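Toll-receptor-related 2 (Hydra vulgaris, PDB 4W8H) is a transmembrane Toll-related receptor whose TIR domain, the part described here, probably passes signals on by associating with other TIR domains. Local coordinates at residues 4-9 / 31-36; 24-29 / 121-126. One frame throughout, in Å; residues are numbered along the deposited sequence.

Contact 1. Residues 4-9 / 31-36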
ATOM      1  N   THR A   4      -0.550  10.726 -11.523  1.00 13.66           N
ATOM      2  CA  THR A   4       0.886  10.733 -11.734  1.00 15.07           C
ATOM      3  C   THR A   4       1.539   9.411 -11.388  1.00 11.81           C
ATOM      4  O   THR A   4       2.385   8.945 -12.111  1.00 16.36           O
ATOM      5  CB  THR A   4       1.550  11.870 -10.916  1.00 16.77           C
ATOM      6  OG1 THR A   4       1.069  13.122 -11.411  1.00 20.41           O
ATOM      7  CG2 THR A   4       3.072  11.874 -11.035  1.00 18.63           C
ATOM      8  N   TYR A   5       1.174   8.846 -10.241  1.00  9.45           N
ATOM      9  CA  TYR A   5       1.698   7.566  -9.777  1.00  8.46           C
ATOM     10  C   TYR A   5       0.634   6.512  -9.958  1.00  8.81           C
ATOM     11  O   TYR A   5      -0.553   6.762  -9.791  1.00  9.71           O
ATOM     12  CB  TYR A   5       2.097   7.676  -8.298  1.00  8.85           C
ATOM     13  CG  TYR A   5       3.148   8.705  -8.043  1.00 10.42           C
ATOM     14  CD1 TYR A   5       4.486   8.374  -8.109  1.00 14.15           C
ATOM     15  CD2 TYR A   5       2.818  10.011  -7.712  1.00 14.66           C
ATOM     16  CE1 TYR A   5       5.476   9.296  -7.873  1.00 17.85           C
ATOM     17  CE2 TYR A   5       3.813  10.951  -7.475  1.00 18.20           C
ATOM     18  CZ  TYR A   5       5.137  10.570  -7.571  1.00 19.85           C
ATOM     19  OH  TYR A   5       6.154  11.453  -7.361  1.00 25.36           O
ATOM     20  N   ASP A   6       1.072   5.290 -10.277  1.00  9.49           N
ATOM     21  CA  ASP A   6       0.135   4.168 -10.269  1.00  9.52           C
ATOM     22  C   ASP A   6      -0.281   3.789  -8.848  1.00  9.62           C
ATOM     23  O   ASP A   6      -1.461   3.520  -8.589  1.00 10.86           O
ATOM     24  CB  ASP A   6       0.755   2.936 -10.916  1.00 12.36           C
ATOM     25  CG  ASP A   6       1.049   3.148 -12.337  1.00 16.49           C
ATOM     26  OD1 ASP A   6       0.057   3.283 -13.084  1.00 22.68           O
ATOM     27  OD2 ASP A   6       2.245   3.168 -12.736  1.00 15.12           O
ATOM     28  N   VAL A   7       0.672   3.790  -7.928  1.00  8.31           N
ATOM     29  CA  VAL A   7       0.387   3.368  -6.561  1.00  7.25           C
ATOM     30  C   VAL A   7       1.174   4.158  -5.562  1.00  7.57           C
ATOM     31  O   VAL A   7       2.297   4.574  -5.825  1.00 10.78           O
ATOM     32  CB  VAL A   7       0.681   1.882  -6.285  1.00  9.68           C
ATOM     33  CG1 VAL A   7      -0.268   1.022  -7.009  1.00 13.86           C
ATOM     34  CG2 VAL A   7       2.105   1.519  -6.619  1.00  9.66           C
ATOM     35  N   ASN A   8       0.533   4.369  -4.422  1.00  7.12           N
ATOM     36  CA  ASN A   8       1.161   4.869  -3.243  1.00  7.48           C
ATOM     37  C   ASN A   8       1.312   3.712  -2.245  1.00  6.08           C
ATOM     38  O   ASN A   8       0.486   2.830  -2.205  1.00 10.85           O
ATOM     39  CB  ASN A   8       0.215   5.928  -2.678  1.00 12.06           C
ATOM     40  CG  ASN A   8       0.532   6.322  -1.329  1.00 14.27           C
ATOM     41  OD1 ASN A   8       1.690   6.548  -1.011  1.00 13.45           O
ATOM     42  ND2 ASN A   8      -0.490   6.428  -0.478  1.00 17.01           N
ATOM     43  N   ILE A   9       2.387   3.716  -1.470  1.00  6.66           N
ATOM     44  CA  ILE A   9       2.609   2.601  -0.539  1.00  7.73           C
ATOM     45  C   ILE A   9       2.472   3.116   0.852  1.00  8.64           C
ATOM     46  O   ILE A   9       3.234   3.969   1.289  1.00 11.83           O
ATOM     47  CB  ILE A   9       4.013   2.014  -0.676  1.00 12.24           C
ATOM     48  CG1 ILE A   9       4.416   1.851  -2.147  1.00 15.82           C
ATOM     49  CG2 ILE A   9       4.114   0.678   0.134  1.00 18.35           C
ATOM     50  CD1 ILE A   9       3.659   0.842  -2.887  1.00 14.91           C
ATOM     51  N   GLY A  31       7.953  -1.354 -14.173  1.00  9.27           N
ATOM     52  CA  GLY A  31       7.467  -0.153 -14.800  1.00  8.81           C
ATOM     53  C   GLY A  31       6.319   0.546 -14.120  1.00  8.10           C
ATOM     54  O   GLY A  31       5.686   1.430 -14.701  1.00 10.29           O
ATOM     55  N   ILE A  32       6.050   0.169 -12.874  1.00  8.17           N
ATOM     56  CA  ILE A  32       4.967   0.753 -12.112  1.00  7.91           C
ATOM     57  C   ILE A  32       5.506   1.958 -11.341  1.00  8.45           C
ATOM     58  O   ILE A  32       6.464   1.868 -10.603  1.00 10.93           O
ATOM     59  CB  ILE A  32       4.330  -0.316 -11.193  1.00  9.24           C
ATOM     60  CG1 ILE A  32       3.667  -1.399 -12.086  1.00 10.69           C
ATOM     61  CG2 ILE A  32       3.343   0.337 -10.201  1.00  9.08           C
ATOM     62  CD1 ILE A  32       3.253  -2.661 -11.353  1.00 14.53           C
ATOM     63  N   LYS A  33       4.844   3.095 -11.521  1.00  8.26           N
ATOM     64  CA  LYS A  33       5.258   4.355 -10.927  1.00  9.22           C
ATOM     65  C   LYS A  33       4.726   4.393  -9.489  1.00  8.57           C
ATOM     66  O   LYS A  33       3.516   4.261  -9.255  1.00  8.91           O
ATOM     67  CB  LYS A  33       4.682   5.537 -11.708  1.00 12.11           C
ATOM     68  CG  LYS A  33       5.062   5.571 -13.165  1.00 17.92           C
ATOM     69  CD  LYS A  33       4.388   6.765 -13.911  1.00 22.11           C
ATOM     70  CE  LYS A  33       2.854   6.620 -14.020  1.00 28.56           C
ATOM     71  NZ  LYS A  33       2.161   7.735 -14.776  1.00 33.44           N
ATOM     72  N   THR A  34       5.638   4.520  -8.533  1.00  7.97           N
ATOM     73  CA  THR A  34       5.339   4.340  -7.121  1.00  7.63           C
ATOM     74  C   THR A  34       5.669   5.573  -6.306  1.00  8.67           C
ATOM     75  O   THR A  34       6.762   6.134  -6.430  1.00 12.46           O
ATOM     76  CB  THR A  34       6.126   3.113  -6.634  1.00 10.98           C
ATOM     77  OG1 THR A  34       5.867   1.990  -7.497  1.00 13.05           O
ATOM     78  CG2 THR A  34       5.783   2.719  -5.252  1.00 15.14           C
ATOM     79  N   PHE A  35       4.732   5.995  -5.449  1.00  7.03           N
ATOM     80  CA  PHE A  35       5.001   7.034  -4.443  1.00  7.78           C
ATOM     81  C   PHE A  35       5.473   6.348  -3.174  1.00  7.42           C
ATOM     82  O   PHE A  35       4.782   5.486  -2.631  1.00  8.51           O
ATOM     83  CB  PHE A  35       3.736   7.843  -4.140  1.00  8.82           C
ATOM     84  CG  PHE A  35       3.990   9.062  -3.297  1.00  9.47           C
ATOM     85  CD1 PHE A  35       4.300   8.926  -1.955  1.00 10.07           C
ATOM     86  CD2 PHE A  35       3.892  10.331  -3.830  1.00 10.97           C
ATOM     87  CE1 PHE A  35       4.545  10.046  -1.167  1.00 12.07           C
ATOM     88  CE2 PHE A  35       4.110  11.448  -3.033  1.00 13.29           C
ATOM     89  CZ  PHE A  35       4.439  11.306  -1.723  1.00 12.82           C
ATOM     90  N   VAL A  36       6.645   6.739  -2.722  1.00 10.33           N
ATOM     91  CA  VAL A  36       7.236   6.185  -1.503  1.00 15.15           C
ATOM     92  C   VAL A  36       7.723   7.297  -0.634  1.00 10.20           C
ATOM     93  O   VAL A  36       8.523   8.149  -1.070  1.00 10.75           O
ATOM     94  CB  VAL A  36       8.343   5.175  -1.770  1.00 22.77           C
ATOM     95  CG1 VAL A  36       9.395   5.756  -2.660  1.00 26.06           C
ATOM     96  CG2 VAL A  36       8.938   4.667  -0.475  1.00 25.02           C
TER
HETATM   97  O   HOH W   1       3.173   2.610 -15.045  1.00 17.04           O
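F35 CG stands anti to the backbone N (chi1 -170°), Y5 CG beside its own N (chi1 -60°), and the two rings meet. They form an edge-to-face pair with centroids 5.3 Å apart and planes at 77°. The edge of F35 sits near the rim of one Y5 face, and F35 CB makes a CH-pi contact over that same face. T4 CG2 lies on the opposite face. An alanine in place of Y5 would probably open a gap between T4 and F35 and leave the F35 edge without its aromatic partner.

K33 N gives D6 OD2 a nearly straight bond of 2.9 Å on the anti lone pair. A water also donates to D6 OD2, at 2.6 Å, and links it to G31 O. The two donors probably steady the carboxylate.

The backbones pair in parallel. F35 N reaches V7 O at 2.8 Å. It is flanked by the bonds from V7 N to K33 O and from I9 N to F35 O. T34 CG2 packs 3.5 Å from I9 CG1. Strand 5-10, helix 16-29 and edge strand 34-35 make the opening beta-alpha-beta crossover of the flavodoxin-like TIR fold.

Contact 2. Residues 24-29 / 121-126. Unlike the reference sequence in segment 24-29: K26 (reference Glu), L27 (reference Val).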
ATOM      1  N   VAL A  24       8.760  -2.221  -3.346  1.00  6.25           N
ATOM      2  CA  VAL A  24       9.006  -1.075  -4.231  1.00  6.33           C
ATOM      3  C   VAL A  24       9.968  -1.450  -5.348  1.00  5.55           C
ATOM      4  O   VAL A  24       9.767  -1.097  -6.502  1.00  7.15           O
ATOM      5  CB  VAL A  24       9.555   0.127  -3.428  1.00  7.95           C
ATOM      6  CG1 VAL A  24      10.061   1.219  -4.327  1.00  9.46           C
ATOM      7  CG2 VAL A  24       8.501   0.674  -2.499  1.00  8.93           C
ATOM      8  N   PHE A  25      11.031  -2.172  -5.006  1.00  6.77           N
ATOM      9  CA  PHE A  25      12.001  -2.640  -5.985  1.00  7.29           C
ATOM     10  C   PHE A  25      11.322  -3.361  -7.131  1.00  6.46           C
ATOM     11  O   PHE A  25      11.596  -3.049  -8.292  1.00  8.44           O
ATOM     12  CB  PHE A  25      12.984  -3.562  -5.271  1.00  8.22           C
ATOM     13  CG  PHE A  25      14.118  -4.074  -6.122  1.00 10.01           C
ATOM     14  CD1 PHE A  25      15.102  -3.216  -6.551  1.00 12.56           C
ATOM     15  CD2 PHE A  25      14.238  -5.410  -6.399  1.00 12.38           C
ATOM     16  CE1 PHE A  25      16.188  -3.695  -7.288  1.00 15.32           C
ATOM     17  CE2 PHE A  25      15.320  -5.891  -7.145  1.00 14.43           C
ATOM     18  CZ  PHE A  25      16.269  -5.027  -7.577  1.00 16.54           C
ATOM     19  N   LYS A  26      10.451  -4.307  -6.832  1.00  6.63           N
ATOM     20  CA  LYS A  26       9.790  -5.068  -7.886  1.00  7.82           C
ATOM     21  C   LYS A  26       8.795  -4.240  -8.672  1.00  6.91           C
ATOM     22  O   LYS A  26       8.680  -4.395  -9.903  1.00  8.49           O
ATOM     23  CB  LYS A  26       9.154  -6.302  -7.307  1.00  8.71           C
ATOM     24  CG  LYS A  26      10.205  -7.384  -7.055  1.00 10.80           C
ATOM     25  CD  LYS A  26       9.602  -8.703  -6.731  1.00 12.23           C
ATOM     26  CE  LYS A  26       8.740  -9.293  -7.846  1.00 12.85           C
ATOM     27  NZ  LYS A  26       9.353  -9.360  -9.190  1.00 14.43           N
ATOM     28  N   LEU A  27       8.049  -3.373  -7.981  1.00  6.94           N
ATOM     29  CA  LEU A  27       7.100  -2.526  -8.685  1.00  6.56           C
ATOM     30  C   LEU A  27       7.804  -1.652  -9.700  1.00  6.76           C
ATOM     31  O   LEU A  27       7.390  -1.570 -10.861  1.00  8.20           O
ATOM     32  CB  LEU A  27       6.324  -1.667  -7.679  1.00  7.73           C
ATOM     33  CG  LEU A  27       5.264  -2.366  -6.829  1.00  9.46           C
ATOM     34  CD1 LEU A  27       4.897  -1.483  -5.626  1.00  8.87           C
ATOM     35  CD2 LEU A  27       4.016  -2.704  -7.619  1.00 11.03           C
ATOM     36  N   GLU A  28       8.894  -1.015  -9.292  1.00  6.97           N
ATOM     37  CA  GLU A  28       9.595  -0.084 -10.163  1.00  8.23           C
ATOM     38  C   GLU A  28      10.251  -0.829 -11.325  1.00  8.25           C
ATOM     39  O   GLU A  28      10.257  -0.344 -12.463  1.00  9.67           O
ATOM     40  CB  GLU A  28      10.555   0.786  -9.345  1.00 10.11           C
ATOM     41  CG  GLU A  28       9.783   1.761  -8.421  1.00 10.62           C
ATOM     42  CD  GLU A  28      10.650   2.790  -7.762  1.00 13.67           C
ATOM     43  OE1 GLU A  28      11.829   2.521  -7.465  1.00 16.18           O
ATOM     44  OE2 GLU A  28      10.114   3.887  -7.527  1.00 18.67           O
ATOM     45  N   ARG A  29      10.761  -2.026 -11.054  1.00  8.81           N
ATOM     46  CA  ARG A  29      11.347  -2.833 -12.162  1.00  9.74           C
ATOM     47  C   ARG A  29      10.299  -3.210 -13.205  1.00  9.17           C
ATOM     48  O   ARG A  29      10.608  -3.363 -14.384  1.00 11.10           O
ATOM     49  CB  ARG A  29      12.030  -4.070 -11.604  1.00 11.80           C
ATOM     50  CG  ARG A  29      13.376  -3.736 -10.978  1.00 15.04           C
ATOM     51  CD  ARG A  29      13.960  -4.895 -10.216  1.00 17.48           C
ATOM     52  NE  ARG A  29      14.287  -6.005 -11.101  1.00 21.23           N
ATOM     53  CZ  ARG A  29      15.477  -6.209 -11.666  1.00 23.70           C
ATOM     54  NH1 ARG A  29      16.475  -5.373 -11.425  1.00 23.87           N
ATOM     55  NH2 ARG A  29      15.671  -7.260 -12.462  1.00 26.11           N
ATOM     56  N   ASN A 121      -0.783 -11.339  -9.370  1.00  9.05           N
ATOM     57  CA  ASN A 121      -2.048 -10.753  -8.949  1.00  9.48           C
ATOM     58  C   ASN A 121      -1.923  -9.267  -8.630  1.00  8.04           C
ATOM     59  O   ASN A 121      -2.776  -8.462  -9.011  1.00  9.28           O
ATOM     60  CB  ASN A 121      -2.598 -11.489  -7.718  1.00 11.48           C
ATOM     61  CG  ASN A 121      -3.062 -12.908  -8.030  1.00 13.83           C
ATOM     62  OD1 ASN A 121      -3.214 -13.305  -9.189  1.00 15.61           O
ATOM     63  ND2 ASN A 121      -3.277 -13.675  -6.977  1.00 16.48           N
ATOM     64  N   LEU A 122      -0.858  -8.904  -7.935  1.00  7.02           N
ATOM     65  CA  LEU A 122      -0.635  -7.514  -7.589  1.00  5.94           C
ATOM     66  C   LEU A 122      -0.489  -6.665  -8.855  1.00  6.23           C
ATOM     67  O   LEU A 122      -1.153  -5.631  -9.021  1.00  7.33           O
ATOM     68  CB  LEU A 122       0.618  -7.406  -6.722  1.00  6.17           C
ATOM     69  CG  LEU A 122       1.013  -5.996  -6.307  1.00  7.06           C
ATOM     70  CD1 LEU A 122      -0.111  -5.283  -5.497  1.00  8.30           C
ATOM     71  CD2 LEU A 122       2.274  -5.999  -5.470  1.00  7.89           C
ATOM     72  N   PHE A 123       0.388  -7.091  -9.755  1.00  7.72           N
ATOM     73  CA  PHE A 123       0.650  -6.280 -10.929  1.00  7.31           C
ATOM     74  C   PHE A 123      -0.598  -6.208 -11.806  1.00  8.88           C
ATOM     75  O   PHE A 123      -0.878  -5.180 -12.416  1.00  8.44           O
ATOM     76  CB  PHE A 123       1.811  -6.849 -11.744  1.00  7.35           C
ATOM     77  CG  PHE A 123       3.149  -6.802 -11.069  1.00  8.06           C
ATOM     78  CD1 PHE A 123       3.398  -6.076  -9.920  1.00  9.22           C
ATOM     79  CD2 PHE A 123       4.141  -7.605 -11.541  1.00 11.27           C
ATOM     80  CE1 PHE A 123       4.625  -6.090  -9.308  1.00 10.31           C
ATOM     81  CE2 PHE A 123       5.387  -7.622 -10.942  1.00 12.24           C
ATOM     82  CZ  PHE A 123       5.628  -6.870  -9.816  1.00 11.66           C
ATOM     83  N   ARG A 124      -1.365  -7.279 -11.903  1.00  9.81           N
ATOM     84  CA  ARG A 124      -2.582  -7.286 -12.710  0.53 10.32           C
ATOM     85  C   ARG A 124      -3.583  -6.258 -12.197  1.00 10.44           C
ATOM     86  O   ARG A 124      -4.241  -5.560 -12.976  1.00 11.78           O
ATOM     87  CB  ARG A 124      -3.177  -8.697 -12.704  0.53 12.83           C
ATOM     88  CG  ARG A 124      -4.387  -8.873 -13.581  0.53 17.30           C
ATOM     89  CD  ARG A 124      -5.040 -10.195 -13.276  0.53 20.49           C
ATOM     90  NE  ARG A 124      -4.244 -11.341 -13.706  0.53 22.58           N
ATOM     91  CZ  ARG A 124      -3.923 -12.396 -12.953  0.53 20.71           C
ATOM     92  NH1 ARG A 124      -3.228 -13.360 -13.517  0.53 23.98           N
ATOM     93  NH2 ARG A 124      -4.298 -12.524 -11.677  0.53 13.49           N
ATOM     94  N   ASP A 125      -3.720  -6.181 -10.881  1.00  8.58           N
ATOM     95  CA  ASP A 125      -4.673  -5.235 -10.341  1.00 10.64           C
ATOM     96  C   ASP A 125      -4.251  -3.803 -10.608  1.00 10.67           C
ATOM     97  O   ASP A 125      -5.079  -2.933 -10.966  1.00 13.47           O
ATOM     98  CB  ASP A 125      -4.946  -5.406  -8.858  1.00 12.68           C
ATOM     99  CG  ASP A 125      -6.130  -4.567  -8.416  1.00 16.33           C
ATOM    100  OD1 ASP A 125      -7.249  -4.849  -8.867  1.00 17.66           O
ATOM    101  OD2 ASP A 125      -5.954  -3.598  -7.687  1.00 18.92           O
ATOM    102  N   ILE A 126      -2.964  -3.540 -10.407  1.00  9.29           N
ATOM    103  CA  ILE A 126      -2.435  -2.204 -10.610  1.00  9.97           C
ATOM    104  C   ILE A 126      -2.634  -1.797 -12.062  1.00 10.81           C
ATOM    105  O   ILE A 126      -3.056  -0.662 -12.341  1.00 12.48           O
ATOM    106  CB  ILE A 126      -0.963  -2.150 -10.213  1.00  9.06           C
ATOM    107  CG1 ILE A 126      -0.877  -2.396  -8.705  1.00 10.20           C
ATOM    108  CG2 ILE A 126      -0.331  -0.821 -10.674  1.00 10.68           C
ATOM    109  CD1 ILE A 126       0.510  -2.501  -8.188  1.00  9.58           C
TER
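L27, which meets I126 across the contact, sits on a helical turn closed by the shortest sound polar bond here, E28 N to V24 O, 2.9 Å. The matching bond on the other side, I126 N to L122 O at 3.1 Å, ties together two of the residues that L27 meets. No hydrogen bond joins the two segments to each other.

The contact itself is apolar and small, with 185 Å² buried. One methyl does most of the work. L27 CD2 lies 3.6 Å from I126 CD1. The same L27 CD2 is 3.8 Å from F123 CE1. L122 CD2 is a little farther from L27 CD2, at 4.3 Å. I126 is extended, with CD1 anti to CA (chi2 175°), and its tip methyl gets to L27. The two side chains cross at about a right angle. F123 reaches over with its far end: CZ comes 3.9 Å from K26 O and lies close to K26 CB. These are van der Waals contacts. The F123 ring meets both L27 CD2 and K26 O at a slant.

The helix axes approach to 11.6 Å and cross at -53°. At this spacing it is side-chain ends that bridge the helices. K26 also makes a cation-pi contact with W119, one turn before F123.

Helices 16-29 and 115-127 pack side by side against the sheet. L27 rests on I9, I126 on D6, and both I126 and L122 reach I88 of strand 87-91.

The centres of contacts 1 and 2 are 9 Å apart, and their segments alternate along the chain. Contact 1 pairs the strands; contact 2 joins helices that pack on one face of that sheet. I32 is the main connection. Its N makes a probable hydrogen bond to L27 O, 3.0 Å, just after helix 16-29 ends. Its CD1 packs 3.7 Å from F123 CD1. Two further links tie sheet to helices: V7 CG1 lies 3.8 Å from I126 CD1, and T34 OG1 lies 3.7 Å from L27 CB. In segment 121-126, D125 OD2 hydrogen-bonds a polar side chain of the bound peptide. Together the two contacts form part of the core of the TIR domain.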